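Local coordinates for phosphatidylinositol-specific phospholipase C (Listeria monocytogenes, PDB 2PLC), which is a bacterial phospholipase C of the phosphatidylinositol-specific family, built on a TIM-barrel type of fold, at residues T14-L19 / K141-K146; T27-G32 / A43-M48; D62-D67 / R104-Q109; P178-Q183 / L212-I217; A232-V237 / L255-P260. All blocks are in the same frame, centred on the assembly; numbering follows the deposited sequence.

Contacts 2 and 3 follow one another along the chain, both nested inside the long loop that contact 1 closes, and contacts 4 and 5 come after it in turn. Contact 1 lies on the opposite side of the chain's centre from contacts 2 and 3, its centre about 29 Å and 25 Å from theirs. Contacts 4 and 5, centres about 16 Å apart, share the parallel sheet 20-24, 253-257, 212-216, 180-183, whereas contact 3 pairs strands 60-65 and 101-107 of the mixed sheet. Contact 2 touches contact 3 through Thr27 and Asp62, and contact 5 through Thr45 and Phe259, so its loops lie between the mixed sheet and the parallel sheet, consistent with a TIM-barrel type of fold.

Contact 1 (T14-L19 / K141-K146); sequences TNLAAL and KIPTLK
Asn15 reaches across to the 141-146 loop with its amide: ND2 donates to the carbonyl Ile142 O at 2.8 Å, which lies close to the amide plane, although the nitrogen sits well above the plane of that carbonyl. CG is anti to the backbone N (chi1 -168°), and the side chain crosses that of Ile142 at about a right angle. The other end of the amide turns back on its own chain, OD1 accepting from Ala17 N at 2.9 Å in an Asx turn, and the two bonds together fix the rotation of the group. Two backbone bonds lie beside it, Leu145 N to Thr14 O at 3.0 Å and Leu16 N to Pro143 O at 3.2 Å, round a single bridge between Asn15 and Thr144.

The tight part is mostly apolar. Ile142 CG2 fits against Leu16 CB at 3.6 Å, and Leu16 CD1 meets Leu145 CD2 at 3.7 Å. The same Ile142 methyl lies against the amide oxygen, 3.3 Å from Asn15 OD1. On the partly exposed side the Thr144 methyl, CG2, stays 4.0 Å from Asn15 ND2, though the Thr144 backbone beside it is close to Thr14 O, and Lys141 is poorly ordered. Thr144 OG1 bonds to Asp147. Because one amide bonds to both, Asn15 ties the turn of its own segment to the position of the 141-146 loop.

Contact 2 (T27-G32 / A43-M48); sequences TMSYNG and AQTQTM
Ser29 meets the 43-48 segment with both its hydroxyl and its carbonyl. OG stands anti to the backbone N (chi1 -170°) and donates to Ala43 O at 2.7 Å, approaching from above the plane of that carbonyl; Trp36 NE1 adds a weak bond to the same hydroxyl. Ser29 O takes two N-H groups: Thr45 N at 3.1 Å, almost straight and in the carbonyl plane, and Gln46 N at 3.3 Å from above it.

Ser29 is the centre of an inverse gamma turn, in the loop between strand 20-24 and helix 34-38. Its carbonyl faces the chain that leaves helix 40-43. Beyond the turn, Tyr30 holds CG between its backbone N and carbonyl carbon (chi1 56°), which sets that atom 3.5 Å from Met48 O. The same oxygen lies over one ring face, offset toward the rim, 3.4 Å from CD2. Tyr30 CB comes to 3.3 Å from Gln46 O, and Thr27 O is at the ring edge.

Gln46 packs its CG against Thr27 O at 3.6 Å. The amide at its end looks elsewhere, NE2 donating to His25 O and Met257 O. Thr45 OG1 rests 3.4 Å from Ser29 CB and bonds weakly to His25 O.

Contact 3 (D62-D67 / R104-Q109); sequences DIRAKD and RLKDEQ
Two neighbouring parallel strands of the mixed sheet, 60-65 and 101-107, pair here, Asp62 facing Arg104 and Arg64 facing Lys106. The backbone ladder runs through Ile63 N to Arg104 O (2.8 Å), Lys106 N to Ile63 O and Ala65 N to Lys106 O, and it ends with Glu108 N to Ala65 O just past the strand.

On the face carrying Asp62, Arg64, Arg104 and Lys106 sits a salt-bridge network. Arg64 bends at chi2 (-76°) and grips Asp62 side-on, NE to OD1 at 2.7 Å and NH2 to OD2 at 2.9 Å, each oxygen met on its syn side. Arg104 instead runs extended beside Asp62, its guanidinium plane nearly parallel to the carboxylate. NH1 is a long 3.8 Å from OD2, a contact of charges alone, and a water joins the same two atoms, its bond to OD2 weak. Asp62 OD1 is 3.3 Å from Arg104 CD. The carboxylate probably offsets the repulsion between Arg64 NH2 and Arg104 NH1, 4.2 Å apart.

Glu108 OE1 lies 3.3 Å from Arg64 CB, while its OE2 bonds to Gly74 N. Arg104 NH2 bridges to Glu157 on the next strand, 152-157, and on the other face Ala65 and Leu105 pack on Phe115 of helix 114-125.

Contact 4 (P178-Q183 / L212-I217); sequences PNQVIQ and LFLNHI
Strands 180-183 and 212-216 run parallel, their axes 4.6 Å apart at 11°, with Val181 beside Phe213 and Gln183 beside Asn215. The ladder begins at Leu212 N to Asn179 O, and proceeds through Val181 N to Leu212 O (2.6 Å), Leu214 N to Val181 O and Gln183 N to Leu214 O.

At its far end Gln183 O is held twice by one residue: His216 N donates at 3.0 Å, in the plane of the carbonyl, and His216 ND1 at 2.9 Å from above that plane. The oxygen in turn lies in the plane of the imidazole, at its edge. His216 CG stands beside its own backbone N (chi1 -72°), and the two bonds fix the ring against the neighbouring strand.

On the face of Val181 and Phe213 the side chains lie alongside each other, pointing the same way. Val181 CB sits over one face of the phenyl ring in a CH-pi contact, 3.7 Å from its centroid and offset toward the rim, while CG1 comes to 3.5 Å from CE2. The other face brings Ile182 CG1 against Leu214 CB at 4.2 Å. Helix 191-207 connects the two strands and packs on Phe213 and Gln183, making this a beta-alpha-beta crossover unit, the repeating element of TIM-barrel folds.

Contact 5 (A232-V237 / L255-P260); sequences ALNNKV and LIMDFP
Asn234 OD1 accepts from a water at 2.8 Å, and that water accepts in turn from Asp258 N, also at 2.8 Å, forming a bridge between helix and loop. At the other end of the amide, ND2 donates directly to Asp258 O at 3.0 Å, a nearly straight bond (169°) with the oxygen in the amide plane. One amide thus reaches Asp258 O directly and Asp258 N through the water. Asp258 is a buried residue whose carboxylate OD1 bonds to His25 ND1.

Other contact is slight. Met257 CB passes 4.1 Å from Asn234 OD1, the two side chains crossing at a slant, and the one apolar approach comes a helical turn on, where Val237 CG1 just reaches Leu255 CD1 at 4.5 Å.

Strand 212-216, helix 226-246 and strand 253-257 form a beta-alpha-beta unit, in which the helix leans on the last strand and the turn after it. Ile217 packs on Asn234 and Val237, and Ile268 of helix 262-269 lies against Leu255 and Met257.

Contact 1 (T14-L19 / K141-K146)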
# COMPACT_ATOMS: atom_id res chain seq x y z
N THR A 14 -10.44 5.94 15.97
CA THR A 14 -10.70 4.91 14.97
C THR A 14 -9.45 4.07 14.73
O THR A 14 -8.35 4.60 14.62
CB THR A 14 -11.14 5.51 13.62
OG1 THR A 14 -12.25 6.39 13.83
CG2 THR A 14 -11.55 4.41 12.65
N ASN A 15 -9.63 2.75 14.68
CA ASN A 15 -8.52 1.84 14.44
C ASN A 15 -8.26 1.74 12.94
O ASN A 15 -9.17 1.88 12.12
CB ASN A 15 -8.81 0.46 15.03
CG ASN A 15 -7.58 -0.43 15.05
OD1 ASN A 15 -7.33 -1.19 14.13
ND2 ASN A 15 -6.79 -0.32 16.12
N LEU A 16 -7.00 1.52 12.58
CA LEU A 16 -6.62 1.42 11.19
C LEU A 16 -7.32 0.25 10.49
O LEU A 16 -7.62 0.33 9.30
CB LEU A 16 -5.10 1.27 11.07
CG LEU A 16 -4.34 2.16 10.09
CD1 LEU A 16 -4.67 3.63 10.32
CD2 LEU A 16 -2.86 1.93 10.26
N ALA A 17 -7.61 -0.81 11.23
CA ALA A 17 -8.27 -2.00 10.68
C ALA A 17 -9.76 -1.79 10.41
O ALA A 17 -10.39 -2.57 9.69
CB ALA A 17 -8.07 -3.19 11.59
N ALA A 18 -10.32 -0.74 10.98
CA ALA A 18 -11.73 -0.41 10.81
C ALA A 18 -11.97 0.50 9.60
O ALA A 18 -13.08 1.00 9.42
CB ALA A 18 -12.25 0.25 12.07
N LEU A 19 -10.96 0.68 8.76
CA LEU A 19 -11.08 1.56 7.60
C LEU A 19 -11.07 0.88 6.24
O LEU A 19 -10.66 -0.27 6.09
CB LEU A 19 -9.94 2.59 7.61
CG LEU A 19 -9.78 3.55 8.78
CD1 LEU A 19 -8.49 4.34 8.60
CD2 LEU A 19 -10.97 4.48 8.86
N LYS A 141 -0.09 -5.22 17.65
CA LYS A 141 -1.47 -4.74 17.63
C LYS A 141 -1.58 -3.56 16.67
O LYS A 141 -0.70 -2.70 16.63
CB LYS A 141 -1.89 -4.33 19.04
CG LYS A 141 -3.33 -3.87 19.18
CD LYS A 141 -3.40 -2.41 19.60
CE LYS A 141 -4.85 -1.93 19.70
NZ LYS A 141 -4.92 -0.49 20.09
N ILE A 142 -2.64 -3.53 15.87
CA ILE A 142 -2.86 -2.46 14.91
C ILE A 142 -3.22 -1.17 15.65
O ILE A 142 -4.14 -1.14 16.46
CB ILE A 142 -3.98 -2.81 13.89
CG1 ILE A 142 -3.53 -3.96 12.98
CG2 ILE A 142 -4.30 -1.60 13.02
CD1 ILE A 142 -3.58 -5.32 13.60
N PRO A 143 -2.48 -0.08 15.37
CA PRO A 143 -2.68 1.24 15.99
C PRO A 143 -3.90 2.03 15.53
O PRO A 143 -4.50 1.74 14.50
CB PRO A 143 -1.40 1.98 15.62
CG PRO A 143 -1.09 1.43 14.27
CD PRO A 143 -1.31 -0.05 14.47
N THR A 144 -4.26 3.02 16.34
CA THR A 144 -5.38 3.90 16.05
C THR A 144 -4.80 5.11 15.33
O THR A 144 -3.59 5.32 15.34
CB THR A 144 -6.10 4.35 17.35
OG1 THR A 144 -5.21 5.11 18.18
CG2 THR A 144 -6.59 3.15 18.12
N LEU A 145 -5.67 5.90 14.71
CA LEU A 145 -5.24 7.09 13.99
C LEU A 145 -4.47 8.07 14.86
O LEU A 145 -3.67 8.86 14.36
CB LEU A 145 -6.44 7.79 13.36
CG LEU A 145 -7.07 7.16 12.12
CD1 LEU A 145 -8.20 8.03 11.64
CD2 LEU A 145 -6.03 7.03 11.03
N LYS A 146 -4.71 8.02 16.16
CA LYS A 146 -4.04 8.92 17.08
C LYS A 146 -2.53 8.67 17.07
O LYS A 146 -1.74 9.60 16.93
CB LYS A 146 -4.62 8.75 18.49
CG LYS A 146 -4.43 9.96 19.41
CD LYS A 146 -3.15 9.87 20.23
CE LYS A 146 -3.38 9.22 21.60
NZ LYS A 146 -3.93 7.83 21.55

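Contact 2 (T27-G32 / A43-M48)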
# COMPACT_ATOMS: atom_id res chain seq x y z
N THR A 27 3.43 0.82 -6.94
CA THR A 27 3.31 2.27 -6.96
C THR A 27 4.18 3.06 -7.94
O THR A 27 3.69 3.95 -8.63
CB THR A 27 3.55 2.80 -5.54
OG1 THR A 27 2.67 2.13 -4.63
CG2 THR A 27 3.32 4.32 -5.49
N MET A 28 5.47 2.72 -7.99
CA MET A 28 6.44 3.43 -8.83
C MET A 28 6.53 3.06 -10.30
O MET A 28 7.28 3.69 -11.05
CB MET A 28 7.84 3.33 -8.22
CG MET A 28 7.96 3.86 -6.81
SD MET A 28 7.21 5.49 -6.62
CE MET A 28 8.52 6.56 -7.27
N SER A 29 5.80 2.03 -10.72
CA SER A 29 5.86 1.60 -12.12
C SER A 29 4.99 2.44 -13.06
O SER A 29 4.02 1.95 -13.64
CB SER A 29 5.51 0.12 -12.24
OG SER A 29 5.80 -0.34 -13.55
N TYR A 30 5.34 3.71 -13.19
CA TYR A 30 4.65 4.64 -14.08
C TYR A 30 5.71 5.34 -14.92
O TYR A 30 5.41 6.22 -15.73
CB TYR A 30 3.82 5.67 -13.31
CG TYR A 30 4.59 6.46 -12.29
CD1 TYR A 30 5.28 7.63 -12.66
CD2 TYR A 30 4.64 6.05 -10.96
CE1 TYR A 30 6.00 8.36 -11.71
CE2 TYR A 30 5.35 6.77 -10.01
CZ TYR A 30 6.03 7.92 -10.38
OH TYR A 30 6.70 8.65 -9.43
N ASN A 31 6.95 4.95 -14.70
CA ASN A 31 8.09 5.50 -15.42
C ASN A 31 9.24 4.53 -15.22
O ASN A 31 9.21 3.70 -14.30
CB ASN A 31 8.44 6.88 -14.87
CG ASN A 31 9.39 7.65 -15.77
OD1 ASN A 31 9.38 7.48 -16.99
ND2 ASN A 31 10.22 8.49 -15.17
N GLY A 32 10.25 4.62 -16.07
CA GLY A 32 11.39 3.73 -15.96
C GLY A 32 12.40 3.91 -17.09
O GLY A 32 12.27 4.82 -17.91
N ALA A 43 4.89 -4.27 -17.90
CA ALA A 43 5.51 -3.68 -16.72
C ALA A 43 4.74 -2.55 -16.05
O ALA A 43 4.76 -2.43 -14.83
CB ALA A 43 6.92 -3.22 -17.06
N GLN A 44 4.07 -1.71 -16.83
CA GLN A 44 3.34 -0.57 -16.27
C GLN A 44 2.11 -0.93 -15.42
O GLN A 44 1.32 -1.79 -15.79
CB GLN A 44 2.94 0.39 -17.38
CG GLN A 44 2.35 1.69 -16.89
CD GLN A 44 1.77 2.52 -18.02
OE1 GLN A 44 1.36 1.99 -19.04
NE2 GLN A 44 1.74 3.83 -17.83
N THR A 45 1.96 -0.25 -14.28
CA THR A 45 0.82 -0.48 -13.39
C THR A 45 0.12 0.82 -12.97
O THR A 45 -0.98 0.78 -12.42
CB THR A 45 1.23 -1.20 -12.12
OG1 THR A 45 2.24 -0.43 -11.45
CG2 THR A 45 1.77 -2.59 -12.44
N GLN A 46 0.76 1.96 -13.23
CA GLN A 46 0.21 3.26 -12.86
C GLN A 46 0.45 4.34 -13.93
O GLN A 46 1.30 4.19 -14.80
CB GLN A 46 0.82 3.74 -11.54
CG GLN A 46 0.78 2.75 -10.38
CD GLN A 46 -0.63 2.44 -9.91
OE1 GLN A 46 -1.53 3.26 -10.06
NE2 GLN A 46 -0.82 1.26 -9.34
N THR A 47 -0.32 5.42 -13.85
CA THR A 47 -0.15 6.55 -14.76
C THR A 47 0.17 7.80 -13.94
O THR A 47 0.83 8.71 -14.43
CB THR A 47 -1.41 6.81 -15.61
OG1 THR A 47 -2.54 7.01 -14.76
CG2 THR A 47 -1.66 5.65 -16.56
N MET A 48 -0.31 7.83 -12.70
CA MET A 48 -0.06 8.95 -11.79
C MET A 48 1.27 8.78 -11.08
O MET A 48 1.67 7.66 -10.77
CB MET A 48 -1.17 9.05 -10.73
CG MET A 48 -2.50 9.60 -11.24
SD MET A 48 -3.76 9.72 -9.93
CE MET A 48 -4.02 7.97 -9.55

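Contact 3 (D62-D67 / R104-Q109)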
# COMPACT_ATOMS: atom_id res chain seq x y z
N ASP A 62 3.17 0.62 -2.47
CA ASP A 62 3.93 -0.60 -2.61
C ASP A 62 5.25 -0.24 -3.31
O ASP A 62 5.29 -0.03 -4.52
CB ASP A 62 3.08 -1.55 -3.45
CG ASP A 62 3.76 -2.86 -3.77
OD1 ASP A 62 4.88 -3.11 -3.27
OD2 ASP A 62 3.14 -3.63 -4.53
N ILE A 63 6.32 -0.17 -2.52
CA ILE A 63 7.64 0.21 -3.02
C ILE A 63 8.61 -0.97 -3.08
O ILE A 63 8.85 -1.64 -2.09
CB ILE A 63 8.24 1.32 -2.13
CG1 ILE A 63 7.24 2.47 -1.97
CG2 ILE A 63 9.56 1.83 -2.72
CD1 ILE A 63 6.89 3.18 -3.25
N ARG A 64 9.18 -1.20 -4.26
CA ARG A 64 10.13 -2.29 -4.47
C ARG A 64 11.51 -1.70 -4.73
O ARG A 64 11.67 -0.87 -5.63
CB ARG A 64 9.71 -3.13 -5.68
CG ARG A 64 8.21 -3.30 -5.87
CD ARG A 64 7.61 -4.30 -4.91
NE ARG A 64 6.20 -4.54 -5.19
CZ ARG A 64 5.74 -5.51 -5.98
NH1 ARG A 64 6.59 -6.34 -6.59
NH2 ARG A 64 4.44 -5.69 -6.14
N ALA A 65 12.51 -2.14 -3.97
CA ALA A 65 13.87 -1.62 -4.11
C ALA A 65 14.96 -2.69 -4.02
O ALA A 65 14.70 -3.82 -3.61
CB ALA A 65 14.12 -0.54 -3.06
N LYS A 66 16.17 -2.31 -4.42
CA LYS A 66 17.34 -3.20 -4.35
C LYS A 66 18.39 -2.56 -3.45
O LYS A 66 18.29 -1.37 -3.15
CB LYS A 66 17.90 -3.46 -5.75
CG LYS A 66 17.01 -4.38 -6.57
CD LYS A 66 17.69 -4.82 -7.85
CE LYS A 66 16.80 -5.78 -8.63
NZ LYS A 66 17.38 -6.11 -9.95
N ASP A 67 19.39 -3.33 -3.01
CA ASP A 67 20.41 -2.80 -2.09
C ASP A 67 21.23 -1.59 -2.56
O ASP A 67 21.98 -1.01 -1.77
CB ASP A 67 21.30 -3.91 -1.50
CG ASP A 67 22.10 -4.67 -2.55
OD1 ASP A 67 22.12 -4.27 -3.73
OD2 ASP A 67 22.73 -5.68 -2.17
N ARG A 104 4.55 -0.68 1.98
CA ARG A 104 5.15 -1.99 1.84
C ARG A 104 6.50 -1.74 1.18
O ARG A 104 6.58 -1.12 0.12
CB ARG A 104 4.29 -2.86 0.93
CG ARG A 104 4.91 -4.19 0.59
CD ARG A 104 4.15 -4.87 -0.52
NE ARG A 104 4.71 -6.18 -0.85
CZ ARG A 104 4.15 -7.04 -1.70
NH1 ARG A 104 3.03 -6.71 -2.33
NH2 ARG A 104 4.69 -8.23 -1.90
N LEU A 105 7.57 -2.16 1.85
CA LEU A 105 8.91 -1.99 1.32
C LEU A 105 9.45 -3.39 1.07
O LEU A 105 9.71 -4.14 2.01
CB LEU A 105 9.81 -1.23 2.30
CG LEU A 105 11.28 -1.08 1.90
CD1 LEU A 105 11.40 -0.41 0.54
CD2 LEU A 105 12.01 -0.28 2.96
N LYS A 106 9.58 -3.74 -0.20
CA LYS A 106 10.04 -5.06 -0.59
C LYS A 106 11.46 -5.11 -1.16
O LYS A 106 11.87 -4.23 -1.92
CB LYS A 106 9.07 -5.64 -1.61
CG LYS A 106 9.33 -7.08 -1.95
CD LYS A 106 8.40 -7.56 -3.06
CE LYS A 106 8.52 -9.06 -3.25
NZ LYS A 106 9.94 -9.47 -3.44
N ASP A 107 12.20 -6.14 -0.76
CA ASP A 107 13.55 -6.40 -1.23
C ASP A 107 13.33 -7.10 -2.56
O ASP A 107 12.97 -8.28 -2.60
CB ASP A 107 14.27 -7.32 -0.23
CG ASP A 107 15.72 -7.62 -0.60
OD1 ASP A 107 16.19 -7.18 -1.67
OD2 ASP A 107 16.39 -8.30 0.21
N GLU A 108 13.52 -6.37 -3.66
CA GLU A 108 13.31 -6.90 -5.00
C GLU A 108 14.25 -8.03 -5.42
O GLU A 108 14.09 -8.61 -6.49
CB GLU A 108 13.36 -5.74 -6.02
CG GLU A 108 12.70 -6.02 -7.36
CD GLU A 108 11.19 -6.23 -7.28
OE1 GLU A 108 10.62 -6.24 -6.17
OE2 GLU A 108 10.56 -6.39 -8.35
N GLN A 109 15.20 -8.37 -4.56
CA GLN A 109 16.15 -9.43 -4.86
C GLN A 109 16.41 -10.28 -3.61
O GLN A 109 17.56 -10.46 -3.20
CB GLN A 109 17.45 -8.80 -5.37
CG GLN A 109 18.34 -9.73 -6.15
CD GLN A 109 19.51 -9.00 -6.78
OE1 GLN A 109 20.23 -8.25 -6.11
NE2 GLN A 109 19.68 -9.18 -8.09
O HOH W 1 1.06 -4.58 -2.61
O HOH W 2 18.88 -6.33 -3.10

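Contact 4 (P178-Q183 / L212-I217)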
# COMPACT_ATOMS: atom_id res chain seq x y z
N PRO A 178 1.14 -12.27 11.41
CA PRO A 178 -0.13 -12.90 11.79
C PRO A 178 -1.33 -11.97 11.87
O PRO A 178 -2.47 -12.42 11.74
CB PRO A 178 0.19 -13.49 13.16
CG PRO A 178 1.63 -13.84 13.03
CD PRO A 178 2.19 -12.61 12.38
N ASN A 179 -1.08 -10.68 12.08
CA ASN A 179 -2.16 -9.68 12.18
C ASN A 179 -2.65 -9.16 10.82
O ASN A 179 -3.47 -8.24 10.76
CB ASN A 179 -1.70 -8.51 13.06
CG ASN A 179 -0.45 -7.82 12.53
OD1 ASN A 179 0.22 -8.32 11.63
ND2 ASN A 179 -0.14 -6.65 13.08
N GLN A 180 -2.14 -9.75 9.75
CA GLN A 180 -2.51 -9.35 8.39
C GLN A 180 -3.13 -10.50 7.61
O GLN A 180 -2.76 -11.65 7.79
CB GLN A 180 -1.26 -8.88 7.65
CG GLN A 180 -0.72 -7.55 8.09
CD GLN A 180 0.76 -7.41 7.80
OE1 GLN A 180 1.54 -7.05 8.69
NE2 GLN A 180 1.16 -7.71 6.58
N VAL A 181 -4.08 -10.17 6.74
CA VAL A 181 -4.72 -11.16 5.89
C VAL A 181 -4.46 -10.67 4.47
O VAL A 181 -4.90 -9.59 4.08
CB VAL A 181 -6.24 -11.24 6.14
CG1 VAL A 181 -6.87 -12.26 5.21
CG2 VAL A 181 -6.50 -11.63 7.59
N ILE A 182 -3.73 -11.48 3.69
CA ILE A 182 -3.37 -11.10 2.33
C ILE A 182 -3.99 -11.90 1.18
O ILE A 182 -3.91 -13.13 1.14
CB ILE A 182 -1.82 -11.09 2.15
CG1 ILE A 182 -1.18 -10.20 3.21
CG2 ILE A 182 -1.44 -10.59 0.75
CD1 ILE A 182 0.32 -10.22 3.21
N GLN A 183 -4.63 -11.19 0.26
CA GLN A 183 -5.21 -11.80 -0.93
C GLN A 183 -4.34 -11.28 -2.06
O GLN A 183 -4.38 -10.09 -2.40
CB GLN A 183 -6.67 -11.39 -1.13
CG GLN A 183 -7.36 -12.05 -2.33
CD GLN A 183 -7.10 -11.32 -3.65
OE1 GLN A 183 -7.68 -10.27 -3.90
NE2 GLN A 183 -6.25 -11.89 -4.49
N LEU A 212 -5.38 -6.54 9.61
CA LEU A 212 -5.23 -5.73 8.41
C LEU A 212 -5.43 -6.61 7.19
O LEU A 212 -4.79 -7.65 7.07
CB LEU A 212 -3.85 -5.08 8.35
CG LEU A 212 -3.66 -3.71 9.00
CD1 LEU A 212 -2.22 -3.28 8.83
CD2 LEU A 212 -4.59 -2.70 8.35
N PHE A 213 -6.34 -6.21 6.31
CA PHE A 213 -6.62 -6.95 5.09
C PHE A 213 -6.04 -6.25 3.87
O PHE A 213 -6.39 -5.10 3.58
CB PHE A 213 -8.12 -7.14 4.90
CG PHE A 213 -8.72 -8.20 5.78
CD1 PHE A 213 -8.92 -7.98 7.14
CD2 PHE A 213 -9.11 -9.43 5.24
CE1 PHE A 213 -9.49 -8.96 7.95
CE2 PHE A 213 -9.69 -10.41 6.04
CZ PHE A 213 -9.87 -10.17 7.40
N LEU A 214 -5.10 -6.91 3.19
CA LEU A 214 -4.48 -6.38 1.98
C LEU A 214 -5.17 -7.11 0.83
O LEU A 214 -4.84 -8.25 0.52
CB LEU A 214 -2.97 -6.64 1.98
CG LEU A 214 -2.03 -5.87 2.92
CD1 LEU A 214 -2.04 -4.41 2.57
CD2 LEU A 214 -2.39 -6.06 4.38
N ASN A 215 -6.14 -6.45 0.23
CA ASN A 215 -6.93 -7.03 -0.86
C ASN A 215 -6.46 -6.56 -2.25
O ASN A 215 -6.83 -5.47 -2.70
CB ASN A 215 -8.40 -6.63 -0.62
CG ASN A 215 -9.38 -7.54 -1.33
OD1 ASN A 215 -9.01 -8.42 -2.11
ND2 ASN A 215 -10.66 -7.32 -1.05
N HIS A 216 -5.67 -7.38 -2.93
CA HIS A 216 -5.18 -7.04 -4.26
C HIS A 216 -6.18 -7.20 -5.40
O HIS A 216 -6.67 -8.30 -5.67
CB HIS A 216 -3.93 -7.87 -4.60
CG HIS A 216 -2.71 -7.45 -3.85
ND1 HIS A 216 -2.40 -7.97 -2.61
CD2 HIS A 216 -1.75 -6.54 -4.13
CE1 HIS A 216 -1.29 -7.40 -2.17
NE2 HIS A 216 -0.88 -6.53 -3.07
N ILE A 217 -6.49 -6.09 -6.06
CA ILE A 217 -7.39 -6.10 -7.20
C ILE A 217 -6.53 -6.44 -8.44
O ILE A 217 -7.02 -6.99 -9.43
CB ILE A 217 -8.02 -4.70 -7.42
CG1 ILE A 217 -8.60 -4.15 -6.11
CG2 ILE A 217 -9.07 -4.74 -8.51
CD1 ILE A 217 -9.76 -4.91 -5.58

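Contact 5 (A232-V237 / L255-P260)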
# COMPACT_ATOMS: atom_id res chain seq x y z
N ALA A 232 -11.26 -4.22 -16.45
CA ALA A 232 -12.38 -5.11 -16.20
C ALA A 232 -12.83 -5.08 -14.74
O ALA A 232 -14.02 -4.97 -14.46
CB ALA A 232 -12.02 -6.53 -16.59
N LEU A 233 -11.85 -5.11 -13.83
CA LEU A 233 -12.09 -5.17 -12.40
C LEU A 233 -12.38 -3.94 -11.54
O LEU A 233 -13.26 -4.00 -10.67
CB LEU A 233 -10.96 -5.96 -11.74
CG LEU A 233 -10.94 -7.44 -12.11
CD1 LEU A 233 -9.59 -8.05 -11.81
CD2 LEU A 233 -12.04 -8.15 -11.36
N ASN A 234 -11.65 -2.85 -11.74
CA ASN A 234 -11.84 -1.65 -10.93
C ASN A 234 -13.28 -1.17 -10.85
O ASN A 234 -13.76 -0.81 -9.78
CB ASN A 234 -10.93 -0.51 -11.40
CG ASN A 234 -9.46 -0.78 -11.12
OD1 ASN A 234 -9.11 -1.78 -10.49
ND2 ASN A 234 -8.60 0.11 -11.59
N ASN A 235 -13.98 -1.19 -11.98
CA ASN A 235 -15.38 -0.76 -12.03
C ASN A 235 -16.30 -1.71 -11.27
O ASN A 235 -17.21 -1.28 -10.57
CB ASN A 235 -15.84 -0.64 -13.48
CG ASN A 235 -16.16 0.78 -13.85
OD1 ASN A 235 -17.33 1.15 -13.99
ND2 ASN A 235 -15.12 1.61 -14.00
N LYS A 236 -16.05 -3.01 -11.43
CA LYS A 236 -16.85 -4.03 -10.75
C LYS A 236 -16.69 -3.87 -9.25
O LYS A 236 -17.67 -3.92 -8.51
CB LYS A 236 -16.43 -5.42 -11.19
CG LYS A 236 -16.78 -5.73 -12.63
CD LYS A 236 -16.20 -7.07 -13.10
CE LYS A 236 -16.84 -8.24 -12.38
NZ LYS A 236 -18.31 -8.25 -12.57
N VAL A 237 -15.45 -3.64 -8.82
CA VAL A 237 -15.16 -3.46 -7.40
C VAL A 237 -15.76 -2.15 -6.89
O VAL A 237 -16.25 -2.08 -5.76
CB VAL A 237 -13.64 -3.49 -7.14
CG1 VAL A 237 -13.33 -3.14 -5.68
CG2 VAL A 237 -13.08 -4.86 -7.47
N LEU A 255 -7.80 -1.82 -0.34
CA LEU A 255 -8.08 -2.23 -1.71
C LEU A 255 -6.94 -1.73 -2.58
O LEU A 255 -6.84 -0.53 -2.87
CB LEU A 255 -9.44 -1.68 -2.16
CG LEU A 255 -10.62 -2.14 -1.28
CD1 LEU A 255 -11.93 -1.53 -1.74
CD2 LEU A 255 -10.72 -3.67 -1.30
N ILE A 256 -6.07 -2.66 -2.97
CA ILE A 256 -4.87 -2.39 -3.75
C ILE A 256 -5.07 -2.56 -5.26
O ILE A 256 -5.26 -3.67 -5.75
CB ILE A 256 -3.72 -3.29 -3.22
CG1 ILE A 256 -3.73 -3.26 -1.68
CG2 ILE A 256 -2.39 -2.80 -3.72
CD1 ILE A 256 -2.81 -4.24 -1.05
N MET A 257 -4.93 -1.45 -6.00
CA MET A 257 -5.19 -1.45 -7.43
C MET A 257 -4.08 -1.01 -8.39
O MET A 257 -3.10 -0.36 -8.01
CB MET A 257 -6.39 -0.54 -7.71
CG MET A 257 -7.60 -0.78 -6.82
SD MET A 257 -8.75 0.59 -6.85
CE MET A 257 -8.00 1.67 -5.61
N ASP A 258 -4.30 -1.37 -9.66
CA ASP A 258 -3.45 -0.98 -10.78
C ASP A 258 -4.36 0.02 -11.49
O ASP A 258 -5.58 -0.16 -11.51
CB ASP A 258 -3.22 -2.14 -11.75
CG ASP A 258 -2.17 -3.11 -11.28
OD1 ASP A 258 -1.30 -2.72 -10.47
OD2 ASP A 258 -2.20 -4.26 -11.75
N PHE A 259 -3.77 1.09 -12.03
CA PHE A 259 -4.50 2.12 -12.76
C PHE A 259 -5.82 2.60 -12.12
O PHE A 259 -6.86 2.61 -12.78
CB PHE A 259 -4.78 1.64 -14.19
CG PHE A 259 -3.55 1.32 -14.98
CD1 PHE A 259 -2.79 2.33 -15.55
CD2 PHE A 259 -3.17 0.00 -15.19
CE1 PHE A 259 -1.67 2.04 -16.32
CE2 PHE A 259 -2.06 -0.31 -15.96
CZ PHE A 259 -1.30 0.71 -16.53
N PRO A 260 -5.79 3.00 -10.84
CA PRO A 260 -7.04 3.46 -10.24
C PRO A 260 -7.44 4.83 -10.75
O PRO A 260 -6.60 5.70 -10.97
CB PRO A 260 -6.70 3.52 -8.76
CG PRO A 260 -5.24 3.91 -8.78
CD PRO A 260 -4.70 3.01 -9.85
O HOH W 3 -6.57 -2.92 -10.19